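Flavodoxin (Bacillus cereus, PDB 6GAQ) binds the flavin cofactor FMN and probably serves as a low-potential electron donor to a number of redox enzymes. Local coordinates at residues H79-I85 with R115-R119; E122-E126 with A149-K153. One frame throughout, in Å; residues are numbered along the deposited sequence.

Contact 1: H79-I85 with R115-R119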
loop_
_atom_site.group_PDB
_atom_site.type_symbol
_atom_site.label_atom_id
_atom_site.label_comp_id
_atom_site.label_asym_id
_atom_site.label_seq_id
_atom_site.Cartn_x
_atom_site.Cartn_y
_atom_site.Cartn_z
ATOM N N HIS A 79 3.594 4.914 -10.264
ATOM C CA HIS A 79 4.549 5.597 -9.398
ATOM C C HIS A 79 5.067 6.871 -10.055
ATOM O O HIS A 79 5.090 7.938 -9.431
ATOM C CB HIS A 79 5.702 4.655 -9.047
ATOM C CG HIS A 79 6.970 5.359 -8.679
ATOM N ND1 HIS A 79 8.103 5.305 -9.460
ATOM C CD2 HIS A 79 7.286 6.129 -7.611
ATOM C CE1 HIS A 79 9.062 6.012 -8.891
ATOM N NE2 HIS A 79 8.592 6.523 -7.768
ATOM N N ASP A 80 5.483 6.780 -11.322
ATOM C CA ASP A 80 5.842 7.981 -12.065
ATOM C C ASP A 80 4.646 8.912 -12.223
ATOM O O ASP A 80 4.813 10.136 -12.270
ATOM C CB ASP A 80 6.407 7.608 -13.438
ATOM C CG ASP A 80 7.795 6.999 -13.355
ATOM O OD1 ASP A 80 8.386 6.999 -12.255
ATOM O OD2 ASP A 80 8.295 6.523 -14.395
ATOM N N ASP A 81 3.437 8.349 -12.301
ATOM C CA ASP A 81 2.228 9.157 -12.431
ATOM C C ASP A 81 2.003 10.058 -11.226
ATOM O O ASP A 81 1.341 11.094 -11.355
ATOM C CB ASP A 81 1.014 8.247 -12.629
ATOM C CG ASP A 81 -0.166 8.969 -13.240
ATOM O OD1 ASP A 81 -0.013 10.146 -13.626
ATOM O OD2 ASP A 81 -1.250 8.355 -13.336
ATOM N N LEU A 82 2.536 9.692 -10.060
ATOM C CA LEU A 82 2.360 10.508 -8.866
ATOM C C LEU A 82 3.137 11.816 -8.926
ATOM O O LEU A 82 2.892 12.693 -8.095
ATOM C CB LEU A 82 2.783 9.717 -7.625
ATOM C CG LEU A 82 1.865 8.570 -7.194
ATOM C CD1 LEU A 82 2.641 7.511 -6.427
ATOM C CD2 LEU A 82 0.710 9.087 -6.356
ATOM N N GLU A 83 4.034 11.976 -9.904
ATOM C CA GLU A 83 4.974 13.094 -9.913
ATOM C C GLU A 83 4.283 14.453 -9.883
ATOM O O GLU A 83 4.875 15.438 -9.427
ATOM C CB GLU A 83 5.879 12.989 -11.147
ATOM C CG GLU A 83 6.943 14.075 -11.274
ATOM C CD GLU A 83 7.979 14.020 -10.169
ATOM O OE1 GLU A 83 8.269 12.909 -9.678
ATOM O OE2 GLU A 83 8.504 15.090 -9.791
ATOM N N ASN A 84 3.034 14.530 -10.338
ATOM C CA ASN A 84 2.369 15.807 -10.571
ATOM C C ASN A 84 1.121 15.984 -9.713
ATOM O O ASN A 84 0.097 16.479 -10.188
ATOM C CB ASN A 84 2.009 15.963 -12.046
ATOM C CG ASN A 84 3.172 16.454 -12.881
ATOM O OD1 ASN A 84 4.287 16.616 -12.386
ATOM N ND2 ASN A 84 2.914 16.705 -14.160
ATOM N N ILE A 85 1.181 15.602 -8.439
ATOM C CA ILE A 85 0.072 15.840 -7.518
ATOM C C ILE A 85 0.622 16.194 -6.144
ATOM O O ILE A 85 1.659 15.673 -5.719
ATOM C CB ILE A 85 -0.883 14.630 -7.417
ATOM C CG1 ILE A 85 -0.108 13.324 -7.253
ATOM C CG2 ILE A 85 -1.815 14.570 -8.616
ATOM C CD1 ILE A 85 -0.914 12.242 -6.581
ATOM N N ARG A 115 8.282 8.083 -2.400
ATOM C CA ARG A 115 7.515 8.869 -3.360
ATOM C C ARG A 115 6.368 9.607 -2.681
ATOM O O ARG A 115 6.136 10.790 -2.958
ATOM C CB ARG A 115 6.993 7.966 -4.477
ATOM C CG ARG A 115 5.909 8.595 -5.339
ATOM C CD ARG A 115 6.427 9.806 -6.103
ATOM N NE ARG A 115 7.060 9.436 -7.365
ATOM C CZ ARG A 115 8.310 9.751 -7.696
ATOM N NH1 ARG A 115 9.065 10.446 -6.857
ATOM N NH2 ARG A 115 8.803 9.373 -8.868
ATOM N N LEU A 116 5.643 8.933 -1.787
ATOM C CA LEU A 116 4.536 9.586 -1.094
ATOM C C LEU A 116 5.032 10.728 -0.217
ATOM O O LEU A 116 4.412 11.797 -0.167
ATOM C CB LEU A 116 3.757 8.565 -0.265
ATOM C CG LEU A 116 2.950 7.537 -1.062
ATOM C CD1 LEU A 116 2.154 6.634 -0.133
ATOM C CD2 LEU A 116 2.033 8.228 -2.059
ATOM N N VAL A 117 6.151 10.523 0.482
ATOM C CA VAL A 117 6.733 11.597 1.281
ATOM C C VAL A 117 7.277 12.697 0.376
ATOM O O VAL A 117 7.179 13.889 0.694
ATOM C CB VAL A 117 7.819 11.036 2.217
ATOM C CG1 VAL A 117 8.553 12.162 2.929
ATOM C CG2 VAL A 117 7.203 10.082 3.228
ATOM N N GLU A 118 7.840 12.317 -0.774
ATOM C CA GLU A 118 8.350 13.281 -1.743
ATOM C C GLU A 118 7.266 14.206 -2.284
ATOM O O GLU A 118 7.595 15.208 -2.928
ATOM C CB GLU A 118 9.023 12.539 -2.902
ATOM C CG GLU A 118 10.060 13.342 -3.673
ATOM C CD GLU A 118 10.813 12.494 -4.681
ATOM O OE1 GLU A 118 10.575 11.268 -4.724
ATOM O OE2 GLU A 118 11.640 13.052 -5.432
ATOM N N ARG A 119 5.990 13.903 -2.034
ATOM C CA ARG A 119 4.882 14.688 -2.565
ATOM C C ARG A 119 4.013 15.287 -1.464
ATOM O O ARG A 119 2.890 15.723 -1.735
ATOM C CB ARG A 119 4.040 13.835 -3.512
ATOM C CG ARG A 119 4.799 13.405 -4.753
ATOM C CD ARG A 119 4.376 14.198 -5.966
ATOM N NE ARG A 119 4.476 15.638 -5.758
ATOM C CZ ARG A 119 5.435 16.400 -6.271
ATOM N NH1 ARG A 119 6.383 15.860 -7.026
ATOM N NH2 ARG A 119 5.446 17.703 -6.029
#
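Arg115 lays its guanidinium group between His79 and Glu83, one on each face. The imidazole runs almost parallel to it, the two planes only 5° apart, with His79 NE2 3.2 Å from Arg115 CZ; the NE2 to NH2 approach makes no hydrogen bond. On the other face Glu83 OE1 sits 3.7 Å from Arg115 NH2, well out of the plane, so this long salt bridge is a matter of charge alone. The edge is used differently: Arg115 NE gives a nearly straight hydrogen bond (172°) to His79 O at 3.2 Å, and NH1 forms a salt bridge with Glu118 OE1 at 2.7 Å. Edge bonds of this kind should fix the rotation of the group. Here the C-terminal ends of helices 73-81 and 107-117, neighbours on one side of the flavodoxin α/β/α sandwich, are tied together. Glu83 turns its second oxygen to Arg119, OE2 lying 3.6 Å from NH1, which extends the ion network to four residues. Arg119 also reaches back with NE to Ile85 O, 2.8 Å but strongly bent and weak. Beneath the charges, Leu82 CD1 packs on Arg115 CG at 3.6 Å, and beyond it the bends at chi2 and chi3 steer the guanidinium group between His79 and Glu83. His79 O is gripped twice, since Leu82 N approaches it from the opposite face of its carbonyl plane. Further in, Leu82 rests on Ala50 and Leu53, and Leu116 on Val92 and Val94.

Contact 2: E122-E126 with A149-K153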
loop_
_atom_site.group_PDB
_atom_site.type_symbol
_atom_site.label_atom_id
_atom_site.label_comp_id
_atom_site.label_asym_id
_atom_site.label_seq_id
_atom_site.Cartn_x
_atom_site.Cartn_y
_atom_site.Cartn_z
ATOM N N GLU A 122 1.627 12.685 4.639
ATOM C CA GLU A 122 2.038 12.388 6.009
ATOM C C GLU A 122 2.101 10.875 6.167
ATOM O O GLU A 122 1.073 10.211 6.322
ATOM C CB GLU A 122 1.084 13.013 7.020
ATOM C CG GLU A 122 1.463 12.722 8.468
ATOM C CD GLU A 122 0.391 13.134 9.458
ATOM O OE1 GLU A 122 0.650 13.066 10.679
ATOM O OE2 GLU A 122 -0.709 13.528 9.019
ATOM N N LEU A 123 3.311 10.327 6.121
ATOM C CA LEU A 123 3.523 8.896 6.307
ATOM C C LEU A 123 3.409 8.579 7.794
ATOM O O LEU A 123 4.269 8.974 8.587
ATOM C CB LEU A 123 4.883 8.486 5.752
ATOM C CG LEU A 123 5.211 6.995 5.762
ATOM C CD1 LEU A 123 4.167 6.215 4.981
ATOM C CD2 LEU A 123 6.599 6.768 5.192
ATOM N N VAL A 124 2.352 7.860 8.173
ATOM C CA VAL A 124 2.036 7.684 9.586
ATOM C C VAL A 124 2.740 6.496 10.235
ATOM O O VAL A 124 2.838 6.451 11.470
ATOM C CB VAL A 124 0.516 7.547 9.789
ATOM C CG1 VAL A 124 -0.173 8.884 9.557
ATOM C CG2 VAL A 124 -0.050 6.482 8.865
ATOM N N GLN A 125 3.230 5.536 9.452
ATOM C CA GLN A 125 3.877 4.368 10.034
ATOM C C GLN A 125 4.724 3.672 8.978
ATOM O O GLN A 125 4.530 3.859 7.774
ATOM C CB GLN A 125 2.851 3.394 10.627
ATOM C CG GLN A 125 1.798 2.920 9.640
ATOM C CD GLN A 125 0.598 2.299 10.330
ATOM O OE1 GLN A 125 0.023 2.884 11.247
ATOM N NE2 GLN A 125 0.216 1.106 9.891
ATOM N N GLU A 126 5.666 2.862 9.456
ATOM C CA GLU A 126 6.531 2.096 8.573
ATOM C C GLU A 126 5.727 1.039 7.824
ATOM O O GLU A 126 4.711 0.536 8.310
ATOM C CB GLU A 126 7.660 1.441 9.373
ATOM C CG GLU A 126 8.709 0.716 8.538
ATOM C CD GLU A 126 9.336 1.605 7.478
ATOM O OE1 GLU A 126 9.609 2.787 7.773
ATOM O OE2 GLU A 126 9.556 1.117 6.350
ATOM N N ALA A 149 -3.307 0.069 13.575
ATOM C CA ALA A 149 -2.493 1.240 13.885
ATOM C C ALA A 149 -2.775 2.379 12.912
ATOM O O ALA A 149 -2.770 3.553 13.299
ATOM C CB ALA A 149 -1.010 0.872 13.865
ATOM N N PHE A 150 -3.020 2.049 11.641
ATOM C CA PHE A 150 -3.409 3.069 10.675
ATOM C C PHE A 150 -4.748 3.689 11.048
ATOM O O PHE A 150 -4.935 4.906 10.926
ATOM C CB PHE A 150 -3.468 2.465 9.272
ATOM C CG PHE A 150 -3.643 3.479 8.179
ATOM C CD1 PHE A 150 -2.555 4.177 7.683
ATOM C CD2 PHE A 150 -4.895 3.728 7.640
ATOM C CE1 PHE A 150 -2.712 5.110 6.673
ATOM C CE2 PHE A 150 -5.058 4.657 6.629
ATOM C CZ PHE A 150 -3.965 5.349 6.145
ATOM N N ALA A 151 -5.694 2.867 11.510
ATOM C CA ALA A 151 -6.984 3.391 11.944
ATOM C C ALA A 151 -6.847 4.254 13.191
ATOM O O ALA A 151 -7.612 5.210 13.367
ATOM C CB ALA A 151 -7.959 2.243 12.196
ATOM N N GLU A 152 -5.885 3.937 14.062
ATOM C CA GLU A 152 -5.656 4.765 15.240
ATOM C C GLU A 152 -5.156 6.152 14.860
ATOM O O GLU A 152 -5.348 7.109 15.618
ATOM C CB GLU A 152 -4.666 4.080 16.181
ATOM C CG GLU A 152 -5.281 2.978 17.030
ATOM C CD GLU A 152 -4.238 2.102 17.695
ATOM O OE1 GLU A 152 -4.613 1.052 18.258
ATOM O OE2 GLU A 152 -3.042 2.463 17.656
ATOM N N LYS A 153 -4.515 6.280 13.696
ATOM C CA LYS A 153 -4.119 7.588 13.192
ATOM C C LYS A 153 -5.304 8.408 12.701
ATOM O O LYS A 153 -5.132 9.592 12.394
ATOM C CB LYS A 153 -3.102 7.427 12.060
ATOM C CG LYS A 153 -1.881 6.603 12.432
ATOM C CD LYS A 153 -1.006 7.334 13.435
ATOM C CE LYS A 153 -0.025 6.384 14.103
ATOM N NZ LYS A 153 0.703 5.548 13.110
#
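Val124 and Gln125 both meet Lys153, whose ammonium group comes down on the backbone between them. Lys153 NZ donates a hydrogen bond to Val124 O at 2.8 Å, approaching from above the carbonyl plane (57° out of it), and a weaker one to Gln125 OE1 at 3.3 Å. The lysine chain gets there by bending at chi2 and chi4, and on the way its CG lies 3.7 Å from Val124 CB, the two side chains running alongside one another and pointing opposite ways. Val124 turns its other side to Phe150, where CG2 is 3.6 Å from CD1. Topologically this is the start of edge strand 122-131 meeting the end of the helix 137-152 that follows it, packed on one side of the parallel flavodoxin sheet; the backbone at Val124 (psi -19°) is not extended. Gln125 reaches out over the helix with its chain extended beyond CG, its amide turned 87° from the Phe150 ring. OE1 touches Ala149 CB at 3.5 Å, while NE2 has its main partner in Phe146 O, a hydrogen bond that fixes which way the amide faces. Phe150 itself continues inward to Ala93 and meets the ring of Phe154.

Following the chain from the N terminus, contact 1 closes first: the loop from 79-85 to 115-119 takes in strand 91-98 and most of helix 107-117. Contact 2 opens just afterwards, at 122-126, and closes at 149-153 near the C terminus, enclosing the rest of strand 122-131 and most of helix 137-152. The two loops therefore run in series, neither nested nor crossed. Contact 1 joins two helices on one side of the sheet, whereas contact 2 fastens the edge strand to a helix on the other. Their centres lie about 19 Å apart, yet the segments touch where Val117 CG2 packs 3.8 Å from Leu123 CB.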